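Local structure of 3-keto-5-aminohexanoate cleavage protein (Archaeoglobus fulgidus, 3LOT) at residues Met48-Ala53 with Ile111-Met116; Pro125-Tyr130 with Glu140-Thr145; Asn152-Leu157 with Ile181-Phe186; Ser264-Ile267 with Lys271-Lys274; Gly291-Pro294 with Asp298-Arg301. The protein probably catalyses the zinc-dependent cleavage of 3-keto-5-aminohexanoate, as a member of the beta-keto acid cleavage enzyme family. All coordinates share one frame; numbering follows the deposited sequence. Where two conformers were deposited one is given.

Overall arrangement
Contact 1 lies in the barrel core, where the inward side chains of two parallel strands meet beside the zinc; the centres of the other four lie about 17 to 21 Å from the centre of the chain. Contact 2 is leucine packing and contact 3 is an aromatic and amide meeting of two helices, both reaching the second subunit. Contact 4 is held mainly by backbone bonds in a short hairpin, and contact 5 by a surface salt bridge. Contacts 1 and 3 touch through Met-116 and Asn-183, contacts 2 and 4 through Lys-129 and Tyr-266. Contacts 1 and 5 reach the same sheet, with nearest atoms about 5 Å apart.

Contact 1. Residues Met48-Ala53 with Ile111-Met116; sequences MVHIHA and IATFNM. With ZN (zinc ion), chain P.
Met-48 and Ile-111 meet inside the barrel although their strands are not neighbours: strand 82-85 runs between them, and the CA atoms of His-50 and Ala-112, the nearest pair, remain 8.4 Å apart. Inward-pointing side chains meet over that strand. Met-48 is a selenomethionine, and in the conformer described, one of two modelled, its SE lies 3.6 Å from CG2 of Ile-111, the two side chains crossing at about a right angle. A bend at its third torsion (chi3 43°) turns the methyl end aside, so that selenium rather than CE makes the touch.

Two residues further along each strand, the His-50 ring comes up beside the CG2 methyl of Thr-113, modelled too close for the distance to carry weight. With its CG opposite the backbone N (chi1 179°), His-50 carries its ring inward and binds zinc through NE2 at 2.4 Å. Its ND1 is held by a hydrogen bond to Asn-84 OD1, a second-shell partner on the intervening strand that fixes the ring's rotation. NE2 of His-52 joins the same zinc at 2.3 Å, and Glu-262 adds a carboxylate oxygen. Thr-113 OG1 and Asn-115 ND2 both bond to an unidentified bound molecule, consistent with a pocket beside the metal. Two histidines two residues apart on one barrel strand, completed by Glu-262, form the zinc site of this TIM barrel.

Contact 2. Residues Pro125-Tyr130 with Glu140-Thr145; sequences PLLKKY and EYLEMT
Leu-127 and Leu-142 mark the closest backbone approach, with their CA atoms 7.1 Å apart. Residues 125-129 have helical torsions but lack regular helical bonding; the carbonyl O of Leu-126 accepts from both Lys-129 N and Tyr-130 N. Facing this coiled loop is the later part of helix 137-144.

Leu-142 presents its CB and CD1 to the loop. CD1 touches both leucines of the other segment, 3.9 Å from CD2 of Leu-127 and 4.2 Å from CB of Leu-126. The second methyl of Leu-127, CD1, reaches past Leu-142 to Glu-143, coming within 3.7 Å of OE1 as the two side chains cross nearly at right angles. Glu-143 bends at its second torsion (chi2 52°), and its other oxygen, OE2, is in a salt bridge with Arg-146. Putting an alanine in place of Leu-127 would probably open a gap beside CB and CD1 of Leu-142 and uncover the flank of Glu-143.

Pro-125 packs on Phe-186 of the second subunit, placing the loop near a subunit interface. The contact is apolar, the one charged side chain touching across it, Glu-143, turned toward Arg-146, which implies that the fit of branched carbons rather than directed bonds holds loop and helix.

Contact 3. Residues Asn152-Leu157 with Ile181-Phe186; sequences NTFKDL and IYNTAF
Phe-154 points the far end of its ring at Asn-183, and the amide meets that ring at its edge: OD1 of Asn-183 lies 3.4 Å from CZ, near the ring plane. The oxygen therefore meets the CH rim and not the electron-rich face, an arrangement likely to be mildly favourable; ring and amide planes are 68° apart. The amide is kept in this attitude by its other end, since Asn-183 ND2 donates to the backbone O of Met-116.

The second partner of Phe-154 is Phe-186, one helical turn beyond Asn-183. Its CD2 lies 3.9 Å from CE1 of Phe-154. The ring centroids are 5.5 Å apart and the planes stand at 76°, an oblique meeting. Phe-186 has its CG opposite the backbone N (chi1 170°), which swings the ring out from its helix toward Phe-154.

The two segments belong to helices 154-166 and 178-189, consecutive helices of the TIM barrel's outer layer, joined by strand 170-175. The first of them opens with a capping box: Asp-156 N donates to Thr-153 OG1 at 2.9 Å, and Thr-153 N donates in return to Asp-156 OD2 at 3.0 Å, meeting that oxygen from above the carboxylate plane. Asp-147 of the second subunit hydrogen-bonds to the same threonine hydroxyl, and Phe-154 also packs on Asn-120 of that subunit.

Contact 4. Residues Ser264-Ile267 with Lys271-Lys274; sequences SLYI and KLAK
Tyr-266 and Leu-272 form the antiparallel, non-hydrogen-bonded pair of a short beta-hairpin, and the tyrosine can be followed outward along the opposite segment. Its CB lies 3.6 Å from the carbonyl O of Lys-271. CG is set opposite the carbonyl carbon of its own residue (chi1 -66°), and this brings the ring against Lys-271 and Leu-272; CD1 then sits 3.5 Å from Lys-271 N, which lies at the ring edge. CE1 comes 3.4 Å from CD2 of Leu-272, and that methyl rides over one face in a CH-pi contact, 27° off the ring normal and shifted toward the rim. The hydroxyl at the tip is hydrogen-bonded to Lys-129 NZ. Replacement of the tyrosine by a serine would probably uncover CD2 of Leu-272 and leave the Lys-129 amine without this mate.

Next to the turn, Ile-267 runs alongside Lys-271, its CG2 3.7 Å from the lysine CD, while its CB packs on Ala-273. Backbone bonds lie on either side of the Tyr-266 and Leu-272 pair. Ile-267 N donates almost straight to Lys-271 O, at 2.8 Å. Ser-264 OG, in an ST turn, accepts from Tyr-266 N. The carbonyl O of Leu-265 accepts from Ala-273 N at 2.8 Å and also from a water, 2.9 Å away, which donates its other hydrogen to Ala-273 O.

Contact 5. Residues Gly291-Pro294 with Asp298-Arg301; sequences GKRP and DEVR
Arg-293 grips Glu-299 end-on, with one terminal nitrogen to each carboxylate oxygen. NH1 donates to OE1 at 2.8 Å with an N-H...O angle of 166°, using the syn lone pair of OE1 and staying close to the guanidinium plane. NH2 donates to OE2, also at 2.8 Å, but less straight, and meets that oxygen from above the carboxylate plane. The guanidinium and carboxylate planes are 36° apart, a bidentate salt bridge that is not coplanar. Arg-293 starts from a first torsion that places CG between backbone N and carbonyl carbon (chi1 66°), then runs extended to NE, which brings the guanidinium across to the helix.

Further bonds hold both groups. OE1 of Glu-299 accepts a second hydrogen, from the backbone N of Thr-296, so the carboxylate is held by both the arginine and the backbone just before its own helix. NH1 of Arg-293 also has a weak bond to Pro-294 O. On the same helix, NH1 of Arg-301 forms a separate salt bridge at 3.0 Å with OD1 of Asp-298, one turn before it, and its NH2 bonds to Glu-110 OE1 and to Asp-80 O, which probably shares its charge among several acceptors.

Along the backbone, Arg-293 bonds to Asp-6 and Val-8 around the start of strand 7-13. Gly-291, with positive phi, is the C-prime residue of the Schellman motif ending helix 276-289. The salt bridge thus spans a helix-strand-helix connection at the edge of the barrel, tying strand 293-294 to helix 297-304.

Contact 1. Residues Met48-Ala53 with Ile111-Met116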
# COMPACT_ATOMS: atom_id res chain seq x y z
N MSE D 48 -11.60 8.01 28.45
CA MSE D 48 -12.93 7.61 27.99
C MSE D 48 -13.19 6.13 28.31
O MSE D 48 -12.31 5.28 28.18
CB MSE D 48 -13.09 7.85 26.48
CG MSE D 48 -14.55 7.80 25.98
SE MSE D 48 -14.93 8.72 24.27
CE MSE D 48 -13.40 8.19 23.16
N VAL D 49 -14.42 5.85 28.74
CA VAL D 49 -14.89 4.50 28.93
C VAL D 49 -16.07 4.22 28.00
O VAL D 49 -16.94 5.08 27.78
CB VAL D 49 -15.28 4.21 30.40
CG1 VAL D 49 -14.07 4.26 31.25
CG2 VAL D 49 -16.36 5.12 30.93
N HIS D 50 -16.09 3.01 27.47
CA HIS D 50 -17.15 2.58 26.59
C HIS D 50 -18.04 1.54 27.26
O HIS D 50 -17.55 0.54 27.70
CB HIS D 50 -16.53 2.05 25.31
CG HIS D 50 -17.54 1.57 24.34
ND1 HIS D 50 -18.51 2.38 23.81
CD2 HIS D 50 -17.74 0.33 23.81
CE1 HIS D 50 -19.26 1.68 22.99
NE2 HIS D 50 -18.80 0.45 22.95
N ILE D 51 -19.34 1.85 27.35
CA ILE D 51 -20.29 1.12 28.21
C ILE D 51 -21.37 0.36 27.41
O ILE D 51 -22.03 0.95 26.54
CB ILE D 51 -20.98 2.09 29.23
CG1 ILE D 51 -19.93 2.75 30.17
CG2 ILE D 51 -22.09 1.38 30.05
CD1 ILE D 51 -18.96 1.80 30.89
N HIS D 52 -21.48 -0.94 27.67
CA HIS D 52 -22.68 -1.74 27.42
C HIS D 52 -23.38 -2.12 28.74
O HIS D 52 -22.75 -2.16 29.79
CB HIS D 52 -22.34 -3.07 26.75
CG HIS D 52 -21.82 -2.97 25.35
ND1 HIS D 52 -22.36 -3.69 24.30
CD2 HIS D 52 -20.79 -2.26 24.83
CE1 HIS D 52 -21.70 -3.41 23.19
NE2 HIS D 52 -20.75 -2.54 23.49
N ALA D 53 -24.66 -2.46 28.64
CA ALA D 53 -25.41 -3.03 29.76
C ALA D 53 -25.47 -4.56 29.60
O ALA D 53 -25.46 -5.09 28.48
CB ALA D 53 -26.82 -2.46 29.78
N ILE D 111 -21.00 11.27 23.92
CA ILE D 111 -20.53 10.55 22.75
C ILE D 111 -21.17 9.15 22.83
O ILE D 111 -21.44 8.62 23.94
CB ILE D 111 -18.96 10.55 22.72
CG1 ILE D 111 -18.40 9.84 21.48
CG2 ILE D 111 -18.35 9.95 24.04
CD1 ILE D 111 -17.02 10.28 21.15
N ALA D 112 -21.48 8.58 21.68
CA ALA D 112 -22.02 7.22 21.62
C ALA D 112 -21.62 6.55 20.30
O ALA D 112 -21.27 7.24 19.34
CB ALA D 112 -23.49 7.20 21.78
N THR D 113 -21.63 5.23 20.27
CA THR D 113 -21.09 4.58 19.09
C THR D 113 -22.16 4.57 18.00
O THR D 113 -23.35 4.62 18.29
CB THR D 113 -20.48 3.17 19.38
OG1 THR D 113 -21.46 2.26 19.86
CG2 THR D 113 -19.41 3.30 20.40
N PHE D 114 -21.70 4.53 16.75
CA PHE D 114 -22.47 4.77 15.54
C PHE D 114 -21.82 3.86 14.49
O PHE D 114 -20.90 4.29 13.82
CB PHE D 114 -22.29 6.25 15.15
CG PHE D 114 -23.31 6.78 14.18
CD1 PHE D 114 -23.36 6.32 12.89
CD2 PHE D 114 -24.17 7.78 14.57
CE1 PHE D 114 -24.27 6.85 11.99
CE2 PHE D 114 -25.08 8.35 13.69
CZ PHE D 114 -25.14 7.90 12.38
N ASN D 115 -22.31 2.62 14.40
CA ASN D 115 -21.84 1.58 13.46
C ASN D 115 -22.21 1.80 11.97
O ASN D 115 -23.38 2.06 11.63
CB ASN D 115 -22.36 0.28 13.95
CG ASN D 115 -21.83 -0.03 15.33
OD1 ASN D 115 -20.68 -0.50 15.46
ND2 ASN D 115 -22.64 0.26 16.38
N MSE D 116 -21.21 1.74 11.11
CA MSE D 116 -21.34 2.33 9.75
C MSE D 116 -21.65 1.37 8.60
O MSE D 116 -21.48 1.75 7.44
CB MSE D 116 -20.07 3.10 9.44
CG MSE D 116 -19.92 4.32 10.22
SE MSE D 116 -21.29 5.61 9.77
CE MSE D 116 -21.23 5.57 7.87
ZN ZN P . -19.01 -1.83 22.12

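Contact 2. Residues Pro125-Tyr130 with Glu140-Thr145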
# COMPACT_ATOMS: atom_id res chain seq x y z
N PRO D 125 -17.56 -19.57 16.15
CA PRO D 125 -16.34 -20.39 16.35
C PRO D 125 -15.85 -20.54 17.82
O PRO D 125 -15.14 -21.51 18.15
CB PRO D 125 -15.31 -19.65 15.50
CG PRO D 125 -16.13 -19.02 14.42
CD PRO D 125 -17.31 -18.52 15.14
N LEU D 126 -16.21 -19.60 18.69
CA LEU D 126 -15.92 -19.70 20.13
C LEU D 126 -16.47 -20.94 20.80
O LEU D 126 -15.97 -21.33 21.87
CB LEU D 126 -16.43 -18.47 20.88
CG LEU D 126 -15.71 -17.19 20.48
CD1 LEU D 126 -16.34 -15.95 21.13
CD2 LEU D 126 -14.24 -17.37 20.80
N LEU D 127 -17.48 -21.56 20.19
CA LEU D 127 -18.04 -22.82 20.66
C LEU D 127 -17.04 -23.97 20.58
O LEU D 127 -17.22 -25.00 21.23
CB LEU D 127 -19.31 -23.19 19.88
CG LEU D 127 -20.54 -22.32 20.15
CD1 LEU D 127 -21.60 -22.59 19.13
CD2 LEU D 127 -21.09 -22.55 21.57
N LYS D 128 -15.99 -23.82 19.77
CA LYS D 128 -14.96 -24.86 19.70
C LYS D 128 -14.03 -24.73 20.89
O LYS D 128 -13.38 -25.70 21.28
CB LYS D 128 -14.17 -24.74 18.40
CG LYS D 128 -15.00 -24.94 17.16
CD LYS D 128 -14.16 -24.87 15.85
CE LYS D 128 -13.57 -23.48 15.56
NZ LYS D 128 -13.55 -23.13 14.07
N LYS D 129 -13.98 -23.52 21.46
CA LYS D 129 -12.98 -23.16 22.47
C LYS D 129 -13.53 -23.26 23.88
O LYS D 129 -12.77 -23.52 24.83
CB LYS D 129 -12.49 -21.74 22.20
CG LYS D 129 -11.51 -21.14 23.25
CD LYS D 129 -10.76 -19.91 22.68
CE LYS D 129 -9.62 -19.38 23.63
NZ LYS D 129 -9.96 -18.08 24.34
N TYR D 130 -14.83 -23.02 24.03
CA TYR D 130 -15.50 -23.12 25.31
C TYR D 130 -16.57 -24.19 25.27
O TYR D 130 -17.53 -24.09 24.52
CB TYR D 130 -16.13 -21.77 25.63
CG TYR D 130 -15.12 -20.66 25.69
CD1 TYR D 130 -14.41 -20.39 26.87
CD2 TYR D 130 -14.84 -19.88 24.57
CE1 TYR D 130 -13.47 -19.36 26.93
CE2 TYR D 130 -13.89 -18.85 24.63
CZ TYR D 130 -13.20 -18.61 25.82
OH TYR D 130 -12.27 -17.60 25.88
N GLU D 140 -26.26 -20.73 23.14
CA GLU D 140 -27.32 -20.32 22.24
C GLU D 140 -27.01 -18.98 21.53
O GLU D 140 -27.14 -18.86 20.29
CB GLU D 140 -28.61 -20.21 23.01
CG GLU D 140 -29.73 -19.69 22.13
CD GLU D 140 -31.12 -20.10 22.62
OE1 GLU D 140 -31.23 -20.52 23.80
OE2 GLU D 140 -32.09 -20.00 21.81
N TYR D 141 -26.59 -17.99 22.30
CA TYR D 141 -26.18 -16.71 21.77
C TYR D 141 -25.06 -16.83 20.73
O TYR D 141 -25.12 -16.26 19.63
CB TYR D 141 -25.73 -15.80 22.91
CG TYR D 141 -25.05 -14.54 22.47
CD1 TYR D 141 -25.71 -13.59 21.70
CD2 TYR D 141 -23.73 -14.31 22.83
CE1 TYR D 141 -25.06 -12.42 21.30
CE2 TYR D 141 -23.08 -13.16 22.44
CZ TYR D 141 -23.74 -12.22 21.67
OH TYR D 141 -23.06 -11.08 21.29
N LEU D 142 -24.03 -17.58 21.07
CA LEU D 142 -22.89 -17.71 20.20
C LEU D 142 -23.31 -18.39 18.86
O LEU D 142 -22.94 -17.92 17.77
CB LEU D 142 -21.78 -18.50 20.90
CG LEU D 142 -21.19 -17.93 22.21
CD1 LEU D 142 -20.16 -18.94 22.73
CD2 LEU D 142 -20.55 -16.54 22.01
N GLU D 143 -24.08 -19.48 18.95
CA GLU D 143 -24.61 -20.16 17.76
C GLU D 143 -25.46 -19.27 16.87
O GLU D 143 -25.35 -19.32 15.64
CB GLU D 143 -25.45 -21.36 18.16
CG GLU D 143 -26.08 -22.12 16.98
CD GLU D 143 -25.07 -22.52 15.88
OE1 GLU D 143 -23.87 -22.78 16.16
OE2 GLU D 143 -25.51 -22.53 14.69
N MSE D 144 -26.33 -18.48 17.50
CA MSE D 144 -27.21 -17.63 16.74
C MSE D 144 -26.53 -16.56 15.94
O MSE D 144 -27.05 -16.18 14.89
CB MSE D 144 -28.32 -17.06 17.62
CG MSE D 144 -29.33 -18.17 17.83
SE MSE D 144 -30.70 -17.72 19.08
CE MSE D 144 -31.66 -19.46 19.34
N THR D 145 -25.36 -16.10 16.38
CA THR D 145 -24.58 -15.15 15.53
C THR D 145 -24.17 -15.70 14.12
O THR D 145 -23.79 -14.91 13.20
CB THR D 145 -23.34 -14.58 16.27
OG1 THR D 145 -22.32 -15.59 16.44
CG2 THR D 145 -23.79 -14.00 17.66

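Contact 3. Residues Asn152-Leu157 with Ile181-Phe186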
# COMPACT_ATOMS: atom_id res chain seq x y z
N ASN D 152 -27.19 -2.06 9.80
CA ASN D 152 -27.09 -0.61 9.88
C ASN D 152 -27.21 -0.07 8.45
O ASN D 152 -26.20 0.19 7.80
CB ASN D 152 -25.78 -0.16 10.55
CG ASN D 152 -25.53 -0.85 11.92
OD1 ASN D 152 -25.98 -0.33 12.96
ND2 ASN D 152 -24.77 -2.00 11.92
N THR D 153 -28.43 0.02 7.97
CA THR D 153 -28.70 0.43 6.61
C THR D 153 -28.53 1.94 6.44
O THR D 153 -28.44 2.65 7.42
CB THR D 153 -30.14 0.09 6.18
OG1 THR D 153 -31.06 0.91 6.89
CG2 THR D 153 -30.48 -1.41 6.38
N PHE D 154 -28.47 2.41 5.21
CA PHE D 154 -28.32 3.83 4.98
C PHE D 154 -29.52 4.57 5.54
O PHE D 154 -29.38 5.61 6.17
CB PHE D 154 -28.08 4.13 3.50
CG PHE D 154 -26.69 3.79 3.07
CD1 PHE D 154 -25.64 4.58 3.44
CD2 PHE D 154 -26.44 2.68 2.28
CE1 PHE D 154 -24.34 4.28 3.05
CE2 PHE D 154 -25.15 2.36 1.89
CZ PHE D 154 -24.09 3.17 2.30
N LYS D 155 -30.71 4.01 5.37
CA LYS D 155 -31.89 4.58 6.04
C LYS D 155 -31.74 4.63 7.57
O LYS D 155 -32.10 5.63 8.20
CB LYS D 155 -33.16 3.79 5.71
CG LYS D 155 -34.43 4.57 6.07
CD LYS D 155 -35.66 3.77 5.66
CE LYS D 155 -36.95 4.48 6.04
NZ LYS D 155 -38.10 3.49 6.22
N ASP D 156 -31.25 3.55 8.17
CA ASP D 156 -30.97 3.56 9.62
C ASP D 156 -29.98 4.69 9.97
O ASP D 156 -30.17 5.41 10.94
CB ASP D 156 -30.30 2.26 10.07
CG ASP D 156 -31.23 1.04 10.04
OD1 ASP D 156 -32.46 1.18 10.07
OD2 ASP D 156 -30.67 -0.08 10.02
N LEU D 157 -28.91 4.83 9.19
CA LEU D 157 -27.84 5.79 9.51
C LEU D 157 -28.31 7.25 9.36
O LEU D 157 -27.88 8.13 10.10
CB LEU D 157 -26.60 5.52 8.65
CG LEU D 157 -26.02 4.11 8.81
CD1 LEU D 157 -24.91 3.85 7.81
CD2 LEU D 157 -25.57 3.88 10.26
N ILE D 181 -15.74 2.74 5.60
CA ILE D 181 -15.14 4.08 5.48
C ILE D 181 -15.75 4.80 4.27
O ILE D 181 -16.08 5.98 4.32
CB ILE D 181 -13.63 4.01 5.38
CG1 ILE D 181 -13.05 3.18 6.57
CG2 ILE D 181 -13.07 5.43 5.28
CD1 ILE D 181 -11.50 3.24 6.74
N TYR D 182 -15.92 4.06 3.18
CA TYR D 182 -16.64 4.56 2.02
C TYR D 182 -18.03 5.01 2.41
O TYR D 182 -18.46 6.09 1.98
CB TYR D 182 -16.68 3.54 0.88
CG TYR D 182 -15.49 3.66 -0.09
CD1 TYR D 182 -15.50 4.60 -1.16
CD2 TYR D 182 -14.37 2.90 0.08
CE1 TYR D 182 -14.43 4.73 -2.02
CE2 TYR D 182 -13.29 3.03 -0.76
CZ TYR D 182 -13.33 3.92 -1.84
OH TYR D 182 -12.26 4.00 -2.70
N ASN D 183 -18.74 4.17 3.19
CA ASN D 183 -20.06 4.55 3.69
C ASN D 183 -19.97 5.88 4.50
O ASN D 183 -20.81 6.79 4.33
CB ASN D 183 -20.72 3.48 4.56
CG ASN D 183 -21.05 2.17 3.81
OD1 ASN D 183 -20.90 2.06 2.57
ND2 ASN D 183 -21.47 1.13 4.59
N THR D 184 -18.95 5.96 5.37
CA THR D 184 -18.72 7.15 6.18
C THR D 184 -18.52 8.43 5.34
O THR D 184 -19.14 9.48 5.62
CB THR D 184 -17.58 6.92 7.16
OG1 THR D 184 -17.93 5.80 8.00
CG2 THR D 184 -17.29 8.19 7.98
N ALA D 185 -17.68 8.33 4.30
CA ALA D 185 -17.45 9.43 3.36
C ALA D 185 -18.74 9.89 2.72
O ALA D 185 -19.01 11.08 2.64
CB ALA D 185 -16.47 9.05 2.28
N PHE D 186 -19.55 8.93 2.30
CA PHE D 186 -20.80 9.24 1.64
C PHE D 186 -21.73 10.02 2.56
O PHE D 186 -22.28 11.02 2.14
CB PHE D 186 -21.45 7.96 1.13
CG PHE D 186 -22.86 8.13 0.63
CD1 PHE D 186 -23.11 8.59 -0.65
CD2 PHE D 186 -23.93 7.81 1.43
CE1 PHE D 186 -24.42 8.72 -1.12
CE2 PHE D 186 -25.22 7.92 0.97
CZ PHE D 186 -25.47 8.38 -0.30

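Contact 4. Residues Ser264-Ile267 with Lys271-Lys274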
# COMPACT_ATOMS: atom_id res chain seq x y z
N SER D 264 -10.75 -7.86 24.36
CA SER D 264 -9.87 -9.01 24.65
C SER D 264 -9.94 -9.40 26.12
O SER D 264 -9.90 -8.52 27.00
CB SER D 264 -8.43 -8.67 24.32
OG SER D 264 -7.51 -9.68 24.73
N LEU D 265 -9.98 -10.70 26.38
CA LEU D 265 -10.01 -11.17 27.76
C LEU D 265 -8.60 -11.35 28.33
O LEU D 265 -8.47 -11.70 29.50
CB LEU D 265 -10.78 -12.49 27.85
CG LEU D 265 -12.27 -12.44 27.48
CD1 LEU D 265 -12.90 -13.85 27.48
CD2 LEU D 265 -13.05 -11.49 28.39
N TYR D 266 -7.57 -11.09 27.53
CA TYR D 266 -6.19 -11.47 27.88
C TYR D 266 -5.31 -10.26 28.16
O TYR D 266 -5.55 -9.16 27.64
CB TYR D 266 -5.61 -12.37 26.78
CG TYR D 266 -6.34 -13.69 26.71
CD1 TYR D 266 -5.94 -14.76 27.49
CD2 TYR D 266 -7.46 -13.85 25.92
CE1 TYR D 266 -6.62 -15.95 27.47
CE2 TYR D 266 -8.14 -15.07 25.87
CZ TYR D 266 -7.73 -16.10 26.65
OH TYR D 266 -8.40 -17.31 26.62
N ILE D 267 -4.34 -10.47 29.03
CA ILE D 267 -3.29 -9.47 29.28
C ILE D 267 -2.00 -9.87 28.52
O ILE D 267 -1.29 -8.99 27.99
CB ILE D 267 -3.02 -9.24 30.78
CG1 ILE D 267 -2.12 -8.00 30.97
CG2 ILE D 267 -2.43 -10.51 31.41
CD1 ILE D 267 -2.78 -6.62 30.48
N LYS D 271 -2.99 -15.65 29.10
CA LYS D 271 -3.17 -15.18 30.48
C LYS D 271 -4.33 -14.20 30.60
O LYS D 271 -4.25 -13.11 30.06
CB LYS D 271 -1.89 -14.54 31.02
CG LYS D 271 -1.92 -14.36 32.52
CD LYS D 271 -0.81 -13.43 33.02
CE LYS D 271 -0.77 -13.38 34.52
NZ LYS D 271 -0.22 -12.08 34.98
N LEU D 272 -5.38 -14.58 31.34
CA LEU D 272 -6.55 -13.74 31.42
C LEU D 272 -6.16 -12.46 32.14
O LEU D 272 -5.42 -12.49 33.12
CB LEU D 272 -7.70 -14.43 32.14
CG LEU D 272 -8.25 -15.66 31.41
CD1 LEU D 272 -9.29 -16.34 32.31
CD2 LEU D 272 -8.82 -15.30 30.03
N ALA D 273 -6.62 -11.35 31.59
CA ALA D 273 -6.60 -10.06 32.28
C ALA D 273 -7.49 -10.10 33.53
O ALA D 273 -8.64 -10.50 33.43
CB ALA D 273 -7.08 -8.95 31.33
N LYS D 274 -6.96 -9.66 34.68
CA LYS D 274 -7.72 -9.66 35.91
C LYS D 274 -8.66 -8.48 36.02
O LYS D 274 -9.54 -8.49 36.86
CB LYS D 274 -6.78 -9.67 37.13
CG LYS D 274 -6.22 -11.09 37.45
CD LYS D 274 -5.30 -11.04 38.70
CE LYS D 274 -4.98 -12.39 39.31
NZ LYS D 274 -4.88 -13.44 38.30
O HOH W 1 -10.44 -11.56 31.63

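Contact 5. Residues Gly291-Pro294 with Asp298-Arg301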
# COMPACT_ATOMS: atom_id res chain seq x y z
N GLY D 291 6.99 8.45 24.32
CA GLY D 291 7.11 9.89 24.54
C GLY D 291 5.78 10.63 24.50
O GLY D 291 5.75 11.84 24.22
N LYS D 292 4.70 9.92 24.76
CA LYS D 292 3.37 10.49 24.71
C LYS D 292 2.76 10.32 26.11
O LYS D 292 3.39 9.74 26.97
CB LYS D 292 2.53 9.79 23.63
CG LYS D 292 3.01 10.07 22.20
CD LYS D 292 2.48 9.07 21.18
CE LYS D 292 3.09 9.30 19.78
NZ LYS D 292 2.98 10.72 19.30
N ARG D 293 1.55 10.84 26.31
CA ARG D 293 0.84 10.64 27.58
C ARG D 293 -0.64 10.49 27.34
O ARG D 293 -1.15 10.95 26.30
CB ARG D 293 1.11 11.80 28.55
CG ARG D 293 0.56 13.12 28.09
CD ARG D 293 0.67 14.19 29.21
NE ARG D 293 0.14 15.44 28.72
CZ ARG D 293 -1.15 15.78 28.74
NH1 ARG D 293 -2.08 14.96 29.21
NH2 ARG D 293 -1.50 16.95 28.24
N PRO D 294 -1.34 9.82 28.25
CA PRO D 294 -2.79 9.68 28.13
C PRO D 294 -3.52 11.02 28.32
O PRO D 294 -3.05 11.86 29.12
CB PRO D 294 -3.17 8.68 29.25
CG PRO D 294 -2.06 8.77 30.25
CD PRO D 294 -0.80 9.10 29.42
N ASP D 298 -11.01 15.78 30.59
CA ASP D 298 -11.31 17.11 30.05
C ASP D 298 -10.57 17.39 28.73
O ASP D 298 -11.10 18.08 27.83
CB ASP D 298 -11.09 18.20 31.08
CG ASP D 298 -12.25 18.27 32.10
OD1 ASP D 298 -13.41 17.73 31.84
OD2 ASP D 298 -11.99 18.85 33.19
N GLU D 299 -9.37 16.81 28.59
CA GLU D 299 -8.62 16.85 27.34
C GLU D 299 -9.35 16.10 26.22
O GLU D 299 -9.44 16.58 25.10
CB GLU D 299 -7.21 16.28 27.57
CG GLU D 299 -6.34 17.27 28.31
CD GLU D 299 -4.99 16.73 28.78
OE1 GLU D 299 -4.78 15.51 28.84
OE2 GLU D 299 -4.10 17.56 29.11
N VAL D 300 -9.92 14.95 26.55
CA VAL D 300 -10.73 14.22 25.62
C VAL D 300 -11.89 15.12 25.12
O VAL D 300 -12.17 15.23 23.91
CB VAL D 300 -11.28 12.90 26.24
CG1 VAL D 300 -12.45 12.34 25.35
CG2 VAL D 300 -10.12 11.85 26.43
N ARG D 301 -12.57 15.77 26.06
CA ARG D 301 -13.66 16.66 25.70
C ARG D 301 -13.21 17.77 24.73
O ARG D 301 -13.92 18.11 23.78
CB ARG D 301 -14.29 17.25 26.97
CG ARG D 301 -15.10 16.23 27.75
CD ARG D 301 -15.79 16.83 29.01
NE ARG D 301 -16.52 15.72 29.61
CZ ARG D 301 -16.07 14.92 30.57
NH1 ARG D 301 -14.94 15.18 31.21
NH2 ARG D 301 -16.81 13.92 30.97